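Local coordinates for peptidoglycan-recognition protein-LC isoform LCa (Drosophila melanogaster, PDB 2F2L), which activates the imd/Relish immune pathway in response to lipopolysaccharide and peptidoglycan of Gram-negative bacteria, and probably acts as a pattern-recognition receptor through this extracellular domain, at residues G85-M88 with Y93-Q96. Sequence-based numbering, arbitrary orientation.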
# COMPACT_ATOMS: atom_id res chain seq x y z
N GLY A 85 15.71 5.36 -8.39
CA GLY A 85 15.43 4.17 -7.61
C GLY A 85 16.52 3.91 -6.60
O GLY A 85 17.47 4.68 -6.47
N ALA A 86 16.35 2.82 -5.85
CA ALA A 86 17.29 2.43 -4.81
C ALA A 86 17.60 0.93 -4.91
O ALA A 86 17.91 0.26 -3.93
CB ALA A 86 16.72 2.78 -3.45
N HIS A 87 17.55 0.44 -6.13
CA HIS A 87 17.62 -0.98 -6.41
C HIS A 87 19.02 -1.59 -6.23
O HIS A 87 19.13 -2.68 -5.71
CB HIS A 87 17.04 -1.27 -7.81
CG HIS A 87 17.54 -0.35 -8.88
ND1 HIS A 87 17.06 0.93 -9.04
CD2 HIS A 87 18.50 -0.52 -9.82
CE1 HIS A 87 17.69 1.51 -10.05
NE2 HIS A 87 18.57 0.65 -10.54
N MET A 88 20.08 -0.89 -6.64
CA MET A 88 21.44 -1.43 -6.48
C MET A 88 22.14 -1.06 -5.16
O MET A 88 23.22 -1.61 -4.84
CB MET A 88 22.33 -0.97 -7.64
CG MET A 88 21.79 -1.31 -9.02
SD MET A 88 21.43 -3.06 -9.25
CE MET A 88 23.12 -3.63 -9.45
N TYR A 93 25.18 3.41 -9.99
CA TYR A 93 24.19 2.68 -10.78
C TYR A 93 22.79 3.30 -10.67
O TYR A 93 22.13 3.55 -11.69
CB TYR A 93 24.15 1.20 -10.37
CG TYR A 93 25.33 0.40 -10.90
CD1 TYR A 93 25.60 0.36 -12.27
CD2 TYR A 93 26.15 -0.32 -10.05
CE1 TYR A 93 26.67 -0.37 -12.77
CE2 TYR A 93 27.23 -1.07 -10.55
CZ TYR A 93 27.48 -1.08 -11.91
OH TYR A 93 28.53 -1.81 -12.44
N ASP A 94 22.35 3.53 -9.43
CA ASP A 94 20.99 4.01 -9.16
C ASP A 94 20.71 5.37 -9.78
O ASP A 94 19.59 5.63 -10.21
CB ASP A 94 20.70 4.05 -7.64
CG ASP A 94 20.61 2.67 -7.02
OD1 ASP A 94 20.21 1.71 -7.72
OD2 ASP A 94 20.95 2.53 -5.81
N SER A 95 21.72 6.23 -9.86
CA SER A 95 21.56 7.55 -10.48
C SER A 95 21.59 7.53 -12.03
O SER A 95 21.33 8.54 -12.67
CB SER A 95 22.63 8.51 -9.95
OG SER A 95 23.90 8.18 -10.49
N GLN A 96 21.91 6.37 -12.61
CA GLN A 96 22.10 6.26 -14.05
C GLN A 96 21.33 5.10 -14.68
O GLN A 96 21.68 4.61 -15.75
CB GLN A 96 23.60 6.11 -14.34
CG GLN A 96 24.39 7.31 -13.88
CD GLN A 96 25.84 7.21 -14.20
OE1 GLN A 96 26.29 7.76 -15.20
NE2 GLN A 96 26.60 6.52 -13.34
O HOH W 1 17.03 4.69 -10.68
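The loop G85-M88 curls round D94 on the short helix 91-94, and the backbones come nearest where G85 CA lies 5.8 Å from D94 CA. D94 is the centre of the contact. Its OD1 accepts the backbone N-H of M88 at 2.8 Å, nearly straight at 164°, through the syn lone pair. The other oxygen, OD2, takes the backbone N of N90, so one carboxylate holds two backbone amides of the loop that leads into its own helix.

D94 OD1 also sits over the centre of the H87 imidazole, 3.3 Å above the ring plane. The ring and carboxylate planes are 66° apart, and this is a contact with the ring face, not a bond to NE2. H87 NE2 bonds instead to S97 OG. The H87 ring reaches this place because CG stands between its own backbone N and carbonyl carbon (chi1 46°).

M88 adds the apolar part. Its CG packs against Y93 CB at 3.7 Å. Both side chains also touch L144 and M145, and M88 meets I28 of strand 24-31. At the other end, a water accepts from G85 N at 2.7 Å and donates to D94 O.

The contact joins the loop after strand 75-77 to the following helix in the amidase-like PGRP domain. The carboxylate is buried, and its two amide bonds would be expected to favour the charged form. The direct bond to M88 N and the water bridge from G85 N to D94 O tie the loop to the helix at both ends of the segment.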